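Local coordinates for cell division control protein 45 cdc45 putative (Entamoeba histolytica, PDB 6CC2) that probably serves in DNA replication as a Cdc45 protein, the family whose members form part of the replicative CMG helicase together with the MCM ring and GINS, at residues A[27-32]-A[372-377]; A[56-59]-A[63-66]; A[242-247]-A[348-353]; A[254-257]-A[262-265]. One frame throughout, in Å; residues are numbered along the deposited sequence. Where two conformers were deposited one is given.

Contact 1 (A[27-32]-A[372-377]); sequences LYVSPT and QNWQQQ. With EDO (1,2-ethanediol), chain F.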
loop_
_atom_site.group_PDB
_atom_site.type_symbol
_atom_site.label_atom_id
_atom_site.label_comp_id
_atom_site.label_asym_id
_atom_site.label_seq_id
_atom_site.Cartn_x
_atom_site.Cartn_y
_atom_site.Cartn_z
ATOM N N LEU A 27 1.926 9.679 -17.570
ATOM C CA LEU A 27 1.641 9.613 -16.148
ATOM C C LEU A 27 2.579 8.615 -15.490
ATOM O O LEU A 27 2.552 7.430 -15.823
ATOM C CB LEU A 27 0.175 9.216 -15.904
ATOM C CG LEU A 27 -0.836 10.212 -16.483
ATOM C CD1 LEU A 27 -1.352 9.717 -17.825
ATOM C CD2 LEU A 27 -1.962 10.466 -15.511
ATOM N N TYR A 28 3.426 9.112 -14.597
ATOM C CA TYR A 28 4.385 8.302 -13.853
ATOM C C TYR A 28 3.726 7.853 -12.547
ATOM O O TYR A 28 3.291 8.679 -11.748
ATOM C CB TYR A 28 5.648 9.121 -13.573
ATOM C CG TYR A 28 6.447 9.527 -14.788
ATOM C CD1 TYR A 28 5.911 10.368 -15.758
ATOM C CD2 TYR A 28 7.743 9.085 -14.965
ATOM C CE1 TYR A 28 6.643 10.731 -16.878
ATOM C CE2 TYR A 28 8.497 9.453 -16.065
ATOM C CZ TYR A 28 7.936 10.272 -17.024
ATOM O OH TYR A 28 8.688 10.628 -18.117
ATOM N N VAL A 29 3.656 6.541 -12.344
ATOM C CA VAL A 29 2.834 5.956 -11.300
ATOM C C VAL A 29 3.742 5.198 -10.348
ATOM O O VAL A 29 4.399 4.239 -10.755
ATOM C CB VAL A 29 1.767 5.029 -11.881
ATOM C CG1 VAL A 29 0.844 4.535 -10.779
ATOM C CG2 VAL A 29 0.981 5.734 -12.972
ATOM N N SER A 30 3.785 5.634 -9.121
ATOM C CA SER A 30 4.514 4.904 -8.082
ATOM C C SER A 30 3.691 3.711 -7.583
ATOM O O SER A 30 2.485 3.638 -7.811
ATOM C CB SER A 30 4.865 5.864 -6.967
ATOM O OG SER A 30 3.708 6.325 -6.317
ATOM N N PRO A 31 4.333 2.746 -6.904
ATOM C CA PRO A 31 3.674 1.437 -6.666
ATOM C C PRO A 31 2.769 1.391 -5.440
ATOM O O PRO A 31 3.037 0.716 -4.442
ATOM C CB PRO A 31 4.858 0.478 -6.520
ATOM C CG PRO A 31 6.114 1.299 -6.662
ATOM C CD PRO A 31 5.763 2.725 -6.539
ATOM N N THR A 32 1.653 2.118 -5.501
ATOM C CA THR A 32 0.599 1.995 -4.491
ATOM C C THR A 32 -0.735 1.811 -5.195
ATOM O O THR A 32 -0.913 2.249 -6.330
ATOM C CB THR A 32 0.528 3.238 -3.575
ATOM O OG1 THR A 32 -0.033 4.338 -4.252
ATOM C CG2 THR A 32 1.935 3.610 -3.036
ATOM N N GLN A 372 8.122 -11.109 -12.216
ATOM C CA GLN A 372 7.203 -10.032 -11.910
ATOM C C GLN A 372 7.979 -8.756 -11.616
ATOM O O GLN A 372 9.027 -8.782 -10.968
ATOM C CB GLN A 372 6.307 -10.407 -10.729
ATOM C CG GLN A 372 5.276 -11.470 -11.104
ATOM C CD GLN A 372 4.355 -11.877 -9.979
ATOM O OE1 GLN A 372 4.372 -11.317 -8.880
ATOM N NE2 GLN A 372 3.532 -12.889 -10.250
ATOM N N ASN A 373 7.466 -7.642 -12.121
ATOM C CA ASN A 373 8.053 -6.337 -11.870
ATOM C C ASN A 373 6.927 -5.312 -11.920
ATOM O O ASN A 373 5.843 -5.589 -12.442
ATOM C CB ASN A 373 9.121 -5.986 -12.905
ATOM C CG ASN A 373 8.615 -6.136 -14.314
ATOM O OD1 ASN A 373 7.886 -5.304 -14.802
ATOM N ND2 ASN A 373 8.966 -7.256 -14.964
ATOM N N TRP A 374 7.207 -4.116 -11.410
ATOM C CA TRP A 374 6.174 -3.082 -11.349
ATOM C C TRP A 374 5.700 -2.657 -12.741
ATOM O O TRP A 374 4.513 -2.371 -12.929
ATOM C CB TRP A 374 6.698 -1.922 -10.531
ATOM C CG TRP A 374 5.837 -0.704 -10.470
ATOM C CD1 TRP A 374 6.232 0.577 -10.699
ATOM C CD2 TRP A 374 4.437 -0.643 -10.140
ATOM N NE1 TRP A 374 5.188 1.427 -10.517
ATOM C CE2 TRP A 374 4.066 0.711 -10.201
ATOM C CE3 TRP A 374 3.478 -1.596 -9.807
ATOM C CZ2 TRP A 374 2.754 1.148 -9.937
ATOM C CZ3 TRP A 374 2.163 -1.162 -9.536
ATOM C CH2 TRP A 374 1.835 0.205 -9.593
ATOM N N GLN A 375 6.589 -2.631 -13.736
ATOM C CA GLN A 375 6.157 -2.242 -15.077
ATOM C C GLN A 375 5.027 -3.130 -15.585
ATOM O O GLN A 375 4.100 -2.648 -16.249
ATOM C CB GLN A 375 7.343 -2.288 -16.040
ATOM C CG GLN A 375 8.329 -1.150 -15.882
ATOM C CD GLN A 375 9.400 -1.158 -16.971
ATOM O OE1 GLN A 375 10.596 -1.154 -16.682
ATOM N NE2 GLN A 375 8.971 -1.169 -18.227
ATOM N N GLN A 376 5.089 -4.426 -15.294
ATOM C CA GLN A 376 4.022 -5.340 -15.692
ATOM C C GLN A 376 2.893 -5.382 -14.668
ATOM O O GLN A 376 1.711 -5.375 -15.040
ATOM C CB GLN A 376 4.574 -6.752 -15.881
ATOM C CG GLN A 376 5.686 -6.843 -16.918
ATOM C CD GLN A 376 5.990 -8.268 -17.333
ATOM O OE1 GLN A 376 6.332 -8.523 -18.486
ATOM N NE2 GLN A 376 5.867 -9.206 -16.394
ATOM N N GLN A 377 3.229 -5.406 -13.382
ATOM C CA GLN A 377 2.199 -5.605 -12.368
ATOM C C GLN A 377 1.289 -4.383 -12.260
ATOM O O GLN A 377 0.132 -4.515 -11.877
ATOM C CB GLN A 377 2.814 -5.915 -10.997
ATOM C CG GLN A 377 3.488 -7.299 -10.929
ATOM C CD GLN A 377 2.622 -8.404 -11.472
ATOM O OE1 GLN A 377 1.657 -8.836 -10.834
ATOM N NE2 GLN A 377 2.942 -8.859 -12.667
HETATM C C1 EDO F . 11.120 0.514 -20.506
HETATM O O1 EDO F . 10.741 0.443 -21.886
HETATM C C2 EDO F . 11.915 -0.734 -20.136
HETATM O O2 EDO F . 12.442 -0.595 -18.815
#
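With chi1 at 174°, W374 turns CG away from its amide nitrogen, which swings the indole off the first turn of helix 374-385 and onto V29, S30 and P31. There the ring is gripped in two different ways. In its plane, NE1 gives its hydrogen to the backbone O of V29 at 2.9 Å with an N-H...O angle of 153°, the donor standing 24° from the carbonyl plane. Over one face lies P31, whose CB stands 3.7 Å above the indole plane; its CA makes a CH-pi contact, 3.6 Å from the centroid of the six-membered ring. Bond and proline together fix the turn of the indole about its side-chain bonds. V29 adds an apolar touch, CG1 to W374 CZ2 at 4.0 Å, with the two side chains crossing at about a right angle. All of this happens at the C-terminal end of strand 24-29, an inner strand of a parallel alpha/beta sheet, where loops between strands and helices gather. The chain leaves the strand through an inverse gamma turn centred on P31, and T32 OG1 then caps helix 33-48 at A35 N. S30 OG meanwhile bonds to I83 O at the end of the adjacent strand 77-83. The tryptophan's own helix is capped in turn by N373, whose OD1 accepts from Q376 N at 3.0 Å.

Contact 2 (A[56-59]-A[63-66]); sequences VPVN and TLSR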
loop_
_atom_site.group_PDB
_atom_site.type_symbol
_atom_site.label_atom_id
_atom_site.label_comp_id
_atom_site.label_asym_id
_atom_site.label_seq_id
_atom_site.Cartn_x
_atom_site.Cartn_y
_atom_site.Cartn_z
ATOM N N VAL A 56 3.675 5.268 -17.107
ATOM C CA VAL A 56 5.060 4.931 -16.833
ATOM C C VAL A 56 5.152 4.461 -15.390
ATOM O O VAL A 56 5.263 5.262 -14.468
ATOM C CB VAL A 56 5.995 6.128 -17.077
ATOM C CG1 VAL A 56 7.435 5.732 -16.810
ATOM C CG2 VAL A 56 5.830 6.652 -18.494
ATOM N N PRO A 57 5.112 3.161 -15.157
ATOM C CA PRO A 57 5.270 2.666 -13.769
ATOM C C PRO A 57 6.709 2.850 -13.306
ATOM O O PRO A 57 7.634 2.327 -13.920
ATOM C CB PRO A 57 4.881 1.189 -13.862
ATOM C CG PRO A 57 4.085 1.066 -15.131
ATOM C CD PRO A 57 4.732 2.069 -16.078
ATOM N N VAL A 58 6.896 3.596 -12.218
ATOM C CA VAL A 58 8.234 3.879 -11.693
ATOM C C VAL A 58 8.356 3.306 -10.294
ATOM O O VAL A 58 7.448 3.458 -9.471
ATOM C CB VAL A 58 8.549 5.390 -11.674
ATOM C CG1 VAL A 58 8.672 5.907 -13.105
ATOM C CG2 VAL A 58 7.481 6.171 -10.878
ATOM N N ASN A 59 9.510 2.684 -10.033
ATOM C CA ASN A 59 9.807 2.053 -8.756
ATOM C C ASN A 59 10.754 2.870 -7.879
ATOM O O ASN A 59 10.887 2.553 -6.694
ATOM C CB ASN A 59 10.412 0.655 -8.998
ATOM C CG ASN A 59 11.638 0.678 -9.920
ATOM O OD1 ASN A 59 11.700 1.425 -10.911
ATOM N ND2 ASN A 59 12.616 -0.173 -9.613
ATOM N N THR A 63 14.718 5.622 -11.932
ATOM C CA THR A 63 13.931 5.227 -13.095
ATOM C C THR A 63 13.121 6.405 -13.628
ATOM O O THR A 63 13.114 6.680 -14.844
ATOM C CB THR A 63 13.004 4.067 -12.727
ATOM O OG1 THR A 63 13.801 2.928 -12.394
ATOM C CG2 THR A 63 12.075 3.717 -13.891
ATOM N N LEU A 64 12.440 7.112 -12.725
ATOM C CA LEU A 64 11.690 8.297 -13.119
ATOM C C LEU A 64 12.580 9.247 -13.913
ATOM O O LEU A 64 12.213 9.692 -15.005
ATOM C CB LEU A 64 11.110 8.978 -11.873
ATOM C CG LEU A 64 10.174 10.162 -12.163
ATOM C CD1 LEU A 64 9.146 10.344 -11.049
ATOM C CD2 LEU A 64 10.943 11.451 -12.351
ATOM N N SER A 65 13.769 9.543 -13.389
ATOM C CA SER A 65 14.661 10.493 -14.047
ATOM C C SER A 65 15.112 9.979 -15.409
ATOM O O SER A 65 15.179 10.745 -16.378
ATOM C CB SER A 65 15.867 10.770 -13.150
ATOM O OG SER A 65 16.718 11.731 -13.756
ATOM N N ARG A 66 15.403 8.675 -15.510
ATOM C CA ARG A 66 15.895 8.118 -16.763
ATOM C C ARG A 66 14.827 8.143 -17.846
ATOM O O ARG A 66 15.113 8.502 -18.992
ATOM C CB ARG A 66 16.402 6.699 -16.529
ATOM C CG ARG A 66 17.796 6.659 -15.897
ATOM C CD ARG A 66 18.356 5.236 -15.835
ATOM N NE ARG A 66 19.760 5.217 -15.431
ATOM C CZ ARG A 66 20.209 4.852 -14.232
ATOM N NH1 ARG A 66 19.370 4.460 -13.279
ATOM N NH2 ARG A 66 21.515 4.875 -13.988
#
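The carboxamide of N59 is the flat group here, met by the hydroxyl of T63, which donates from OG1 to N59 OD1 at 3.0 Å. The hydroxyl comes in 22° out of the carbonyl plane, and the C=O...donor angle is 137°. N59 was modelled in two conformers, so this bond belongs to one alternative and is doubtful as a lasting tie. The setting is the opening of a beta-alpha-beta crossover: strand 53-57, at the border of the parallel sheet, turns sharply into helix 61-71, which leads on to strand 77-83 on the far side of strand 24-29. The residues just after the strand pack against the first turn of the helix. T63 serves both characters of the interface: chi1 of -65° sets OG1 beside the backbone N, facing the amide in this conformer, while CG2 reaches V58 CG1 at 4.1 Å. T63 N donates to OD1 of N60, which lies between the two segments. Y28 of the neighbouring strand touches both V58 and L64, lending them a common apolar surface. V58 also meets the helix backbone itself, its CG1 lying 3.8 Å from L64 CA.

Contact 3 (A[242-247]-A[348-353]); sequences DLLQTV and MDYSIS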
loop_
_atom_site.group_PDB
_atom_site.type_symbol
_atom_site.label_atom_id
_atom_site.label_comp_id
_atom_site.label_asym_id
_atom_site.label_seq_id
_atom_site.Cartn_x
_atom_site.Cartn_y
_atom_site.Cartn_z
ATOM N N ASP A 242 -26.714 -6.282 8.094
ATOM C CA ASP A 242 -27.341 -6.186 6.788
ATOM C C ASP A 242 -26.532 -6.952 5.753
ATOM O O ASP A 242 -25.335 -6.712 5.582
ATOM C CB ASP A 242 -27.468 -4.712 6.376
ATOM C CG ASP A 242 -28.516 -4.488 5.311
ATOM O OD1 ASP A 242 -28.686 -5.362 4.431
ATOM O OD2 ASP A 242 -29.179 -3.430 5.361
ATOM N N LEU A 243 -27.191 -7.871 5.048
ATOM C CA LEU A 243 -26.526 -8.652 4.009
ATOM C C LEU A 243 -26.672 -8.035 2.624
ATOM O O LEU A 243 -26.145 -8.587 1.656
ATOM C CB LEU A 243 -27.051 -10.089 4.009
ATOM C CG LEU A 243 -26.662 -10.900 5.253
ATOM C CD1 LEU A 243 -27.397 -12.235 5.282
ATOM C CD2 LEU A 243 -25.150 -11.119 5.332
ATOM N N LEU A 244 -27.373 -6.907 2.515
ATOM C CA LEU A 244 -27.362 -6.036 1.341
ATOM C C LEU A 244 -28.159 -6.581 0.167
ATOM O O LEU A 244 -28.103 -6.005 -0.931
ATOM C CB LEU A 244 -25.924 -5.744 0.874
ATOM C CG LEU A 244 -24.953 -5.279 1.953
ATOM C CD1 LEU A 244 -23.577 -4.989 1.322
ATOM C CD2 LEU A 244 -25.474 -4.050 2.679
ATOM N N GLN A 245 -28.918 -7.661 0.359
ATOM C CA GLN A 245 -29.633 -8.272 -0.757
ATOM C C GLN A 245 -30.804 -7.420 -1.236
ATOM O O GLN A 245 -31.298 -7.640 -2.346
ATOM C CB GLN A 245 -30.129 -9.663 -0.358
ATOM C CG GLN A 245 -29.030 -10.590 0.142
ATOM C CD GLN A 245 -27.917 -10.781 -0.876
ATOM O OE1 GLN A 245 -26.767 -10.399 -0.641
ATOM N NE2 GLN A 245 -28.254 -11.377 -2.014
ATOM N N THR A 246 -31.252 -6.456 -0.433
ATOM C CA THR A 246 -32.378 -5.608 -0.790
ATOM C C THR A 246 -31.980 -4.179 -1.136
ATOM O O THR A 246 -32.847 -3.383 -1.500
ATOM C CB THR A 246 -33.406 -5.596 0.354
ATOM O OG1 THR A 246 -34.660 -5.110 -0.134
ATOM C CG2 THR A 246 -32.945 -4.711 1.505
ATOM N N VAL A 247 -30.695 -3.825 -1.062
ATOM C CA VAL A 247 -30.320 -2.442 -1.335
ATOM C C VAL A 247 -30.482 -2.166 -2.823
ATOM O O VAL A 247 -30.102 -2.984 -3.672
ATOM C CB VAL A 247 -28.884 -2.147 -0.864
ATOM C CG1 VAL A 247 -28.623 -2.770 0.501
ATOM C CG2 VAL A 247 -27.893 -2.618 -1.872
HETATM N N MSE A 348 -24.910 -10.384 -8.773
HETATM C CA MSE A 348 -25.714 -10.645 -7.595
HETATM C C MSE A 348 -24.864 -10.655 -6.319
HETATM O O MSE A 348 -25.364 -10.897 -5.231
HETATM C CB MSE A 348 -26.438 -11.985 -7.727
HETATM C CG MSE A 348 -27.528 -12.000 -8.791
HETATM SE SE MSE A 348 -28.995 -10.779 -8.375
HETATM C CE MSE A 348 -29.601 -11.590 -6.705
ATOM N N ASP A 349 -23.576 -10.392 -6.475
ATOM C CA ASP A 349 -22.589 -10.529 -5.400
ATOM C C ASP A 349 -22.317 -9.151 -4.805
ATOM O O ASP A 349 -21.777 -8.269 -5.479
ATOM C CB ASP A 349 -21.312 -11.154 -5.953
ATOM C CG ASP A 349 -20.257 -11.401 -4.895
ATOM O OD1 ASP A 349 -20.380 -10.877 -3.771
ATOM O OD2 ASP A 349 -19.281 -12.126 -5.197
ATOM N N TYR A 350 -22.695 -8.972 -3.539
ATOM C CA TYR A 350 -22.445 -7.739 -2.786
ATOM C C TYR A 350 -21.467 -7.969 -1.641
ATOM O O TYR A 350 -21.476 -7.244 -0.641
ATOM C CB TYR A 350 -23.759 -7.145 -2.262
ATOM C CG TYR A 350 -23.984 -5.684 -2.578
ATOM C CD1 TYR A 350 -22.937 -4.760 -2.524
ATOM C CD2 TYR A 350 -25.245 -5.224 -2.924
ATOM C CE1 TYR A 350 -23.155 -3.424 -2.828
ATOM C CE2 TYR A 350 -25.480 -3.893 -3.222
ATOM C CZ TYR A 350 -24.430 -2.994 -3.159
ATOM O OH TYR A 350 -24.674 -1.657 -3.453
ATOM N N SER A 351 -20.584 -8.956 -1.778
ATOM C CA SER A 351 -19.684 -9.335 -0.695
ATOM C C SER A 351 -18.293 -8.712 -0.797
ATOM O O SER A 351 -17.478 -8.914 0.103
ATOM C CB SER A 351 -19.543 -10.873 -0.647
ATOM O OG SER A 351 -18.786 -11.360 -1.753
ATOM N N ILE A 352 -18.016 -7.934 -1.840
ATOM C CA ILE A 352 -16.696 -7.359 -2.041
ATOM C C ILE A 352 -16.722 -5.897 -1.604
ATOM O O ILE A 352 -17.324 -5.044 -2.282
ATOM C CB ILE A 352 -16.248 -7.486 -3.505
ATOM C CG1 ILE A 352 -16.199 -8.957 -3.937
ATOM C CG2 ILE A 352 -14.877 -6.842 -3.666
ATOM C CD1 ILE A 352 -15.783 -9.180 -5.386
ATOM N N SER A 353 -16.040 -5.604 -0.502
ATOM C CA SER A 353 -15.869 -4.234 -0.042
ATOM C C SER A 353 -14.615 -3.614 -0.660
ATOM O O SER A 353 -13.764 -4.298 -1.246
ATOM C CB SER A 353 -15.761 -4.185 1.473
ATOM O OG SER A 353 -14.460 -4.588 1.845
#
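Y350 meets L244 at the centre of this contact, their side chains crossing at about a right angle. L244 CB lies 3.9 Å from Y350 CD2, and L244 CD1 makes an off-centre CH-pi contact 4.3 Å from the ring centroid, 28° off the normal. The same methyl lies 3.7 Å from the backbone O of Y350, so the leucine spans the tyrosine ring and the tyrosine's main chain. V247 also comes up to the CE2 side of the tyrosine, although the modelled approach of its CG2 is too close to be trusted in detail. The far end of the tyrosine is polar, and its OH bonds to T249 O, a little beyond V247. Each partner is carried by a loop at the border of a small mixed sheet: 242-247 belongs to the connection between strands 237-238 and 251-257, whereas the loop holding the tyrosine leads from strand 338-344 to helix 354-364. F343 and C252 of those strands touch both L244 and Y350, extending the apolar cluster onto the sheet. Further out, Asx turns shape both loops. D242 OD1 takes the hydrogen of L244 N at 2.8 Å, with an N-H...O angle of 152°, just before a type I turn runs from L244 to V247. On the other side D349 OD1 accepts twice from the residue after the tyrosine, from S351 N at 2.8 Å and, through its syn lone pair, from S351 OG at 2.6 Å. K311 NZ bonds to that serine hydroxyl as well.

Contact 4 (A[254-257]-A[262-265]); sequences KMDC and LRHW. With EDO (1,2-ethanediol), chain K.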
loop_
_atom_site.group_PDB
_atom_site.type_symbol
_atom_site.label_atom_id
_atom_site.label_comp_id
_atom_site.label_asym_id
_atom_site.label_seq_id
_atom_site.Cartn_x
_atom_site.Cartn_y
_atom_site.Cartn_z
ATOM N N LYS A 254 -21.903 -0.083 4.820
ATOM C CA LYS A 254 -22.440 -0.683 6.033
ATOM C C LYS A 254 -21.329 -0.797 7.066
ATOM O O LYS A 254 -20.152 -0.922 6.713
ATOM C CB LYS A 254 -23.067 -2.061 5.796
ATOM C CG LYS A 254 -22.132 -3.107 5.295
ATOM C CD LYS A 254 -22.748 -4.504 5.420
ATOM C CE LYS A 254 -22.454 -5.119 6.771
ATOM N NZ LYS A 254 -22.838 -6.556 6.830
HETATM N N MSE A 255 -21.714 -0.734 8.336
HETATM C CA MSE A 255 -20.791 -1.030 9.448
HETATM C C MSE A 255 -20.264 -2.436 9.243
HETATM O O MSE A 255 -20.992 -3.323 8.838
HETATM C CB MSE A 255 -21.495 -0.891 10.791
HETATM C CG MSE A 255 -20.572 -1.111 11.997
HETATM SE SE MSE A 255 -19.075 0.160 12.094
HETATM C CE MSE A 255 -20.084 1.824 11.759
ATOM N N ASP A 256 -18.976 -2.645 9.511
ATOM C CA ASP A 256 -18.345 -3.911 9.175
ATOM C C ASP A 256 -17.287 -4.238 10.226
ATOM O O ASP A 256 -16.849 -3.379 10.989
ATOM C CB ASP A 256 -17.724 -3.833 7.783
ATOM C CG ASP A 256 -17.579 -5.189 7.121
ATOM O OD1 ASP A 256 -18.103 -6.180 7.656
ATOM O OD2 ASP A 256 -16.938 -5.244 6.047
ATOM N N CYS A 257 -16.890 -5.499 10.253
ATOM C CA CYS A 257 -15.825 -6.004 11.129
ATOM C C CYS A 257 -14.583 -6.243 10.282
ATOM O O CYS A 257 -14.542 -7.169 9.464
ATOM C CB CYS A 257 -16.285 -7.284 11.825
ATOM S SG CYS A 257 -15.068 -7.922 12.986
ATOM N N LEU A 262 -12.280 -11.446 5.483
ATOM C CA LEU A 262 -13.131 -12.382 6.211
ATOM C C LEU A 262 -14.175 -13.048 5.310
ATOM O O LEU A 262 -14.324 -14.267 5.324
ATOM C CB LEU A 262 -13.803 -11.646 7.366
ATOM C CG LEU A 262 -14.791 -12.437 8.246
ATOM C CD1 LEU A 262 -14.078 -13.585 8.929
ATOM C CD2 LEU A 262 -15.481 -11.539 9.261
ATOM N N ARG A 263 -14.941 -12.264 4.552
ATOM C CA ARG A 263 -15.994 -12.835 3.732
ATOM C C ARG A 263 -15.456 -13.773 2.667
ATOM O O ARG A 263 -16.199 -14.612 2.165
ATOM C CB ARG A 263 -16.821 -11.717 3.094
ATOM C CG ARG A 263 -17.786 -11.036 4.048
ATOM C CD ARG A 263 -18.574 -9.906 3.352
ATOM N NE ARG A 263 -17.644 -8.858 2.922
ATOM C CZ ARG A 263 -17.156 -7.925 3.730
ATOM N NH1 ARG A 263 -17.527 -7.856 5.001
ATOM N NH2 ARG A 263 -16.292 -7.044 3.256
ATOM N N HIS A 264 -14.174 -13.667 2.331
ATOM C CA HIS A 264 -13.554 -14.459 1.270
ATOM C C HIS A 264 -12.579 -15.484 1.831
ATOM O O HIS A 264 -11.742 -16.038 1.103
ATOM C CB HIS A 264 -12.886 -13.493 0.294
ATOM C CG HIS A 264 -13.779 -12.347 -0.042
ATOM N ND1 HIS A 264 -14.910 -12.495 -0.821
ATOM C CD2 HIS A 264 -13.776 -11.059 0.373
ATOM C CE1 HIS A 264 -15.540 -11.331 -0.888
ATOM N NE2 HIS A 264 -14.887 -10.458 -0.149
ATOM N N TRP A 265 -12.696 -15.772 3.112
ATOM C CA TRP A 265 -11.756 -16.646 3.806
ATOM C C TRP A 265 -12.554 -17.458 4.814
ATOM O O TRP A 265 -13.694 -17.867 4.531
ATOM C CB TRP A 265 -10.669 -15.806 4.468
ATOM C CG TRP A 265 -9.359 -16.459 4.686
ATOM C CD1 TRP A 265 -9.046 -17.765 4.542
ATOM C CD2 TRP A 265 -8.137 -15.787 5.049
ATOM N NE1 TRP A 265 -7.703 -17.969 4.809
ATOM C CE2 TRP A 265 -7.133 -16.767 5.137
ATOM C CE3 TRP A 265 -7.815 -14.461 5.318
ATOM C CZ2 TRP A 265 -5.821 -16.458 5.469
ATOM C CZ3 TRP A 265 -6.515 -14.162 5.653
ATOM C CH2 TRP A 265 -5.535 -15.154 5.720
HETATM C C1 EDO K . -18.751 -9.077 9.142
HETATM O O1 EDO K . -20.116 -8.967 9.562
HETATM C C2 EDO K . -18.697 -9.754 7.776
HETATM O O2 EDO K . -19.524 -9.043 6.848
HETATM O O HOH W 1 -14.389 -5.268 4.522
#
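L262 comes first, extending CD2 to within 4.5 Å of C257 O and against C2 of a 1,2-ethanediol, probably from the crystallisation liquor, at 4.0 Å. R263 carries the main interaction. Its chain bends at chi3 (-64°) and brings the guanidinium to D256, where NH1 donates to the syn lone pair of OD2 at 2.9 Å in a salt bridge. NH2 adds a weak bond to the same OD2 at 3.4 Å, so one carboxylate oxygen receives both nitrogens, and the two planes stand 30° apart. A water at the guanidinium edge links them again, 2.9 Å from R263 NH2 and 3.0 Å from D256 OD2, while the ethanediol O2 takes a bond from NH1 at 3.0 Å. The pair joins strand 251-257, the middle of a three-stranded mixed sheet, to the 3-10 segment that precedes helix 267-273. Neighbours hold both ends: S341 OG of the adjacent strand bonds to D256 OD2, R263 NE bonds to S351 O, and D356 pairs with R263 NH2. H264 follows, one ring face over R263 CB, and stacks with F397. W265 closes the 3-10 turn with its N on L262 O at 3.1 Å.

Overall arrangement
From the N terminus, contact 1 opens first, at the end of strand 24-29, and closes some 340 residues later at helix 374-385, so the other three all fall within its long loop. Contact 2 closes at once, a short strand-to-helix turn beside it: strands 24-29 and 53-57 are sheet neighbours, and W374 also packs on P57. Contacts 3 and 4 come later, their centres about 11 Å apart, with contact 4 lying wholly between the two segments of contact 3. They join directly, K254 NZ to D242 O and R263 NE to S351 O, around the small mixed sheet. No loops cross; the two pairs lie about 15 Å or more apart at their nearest atoms.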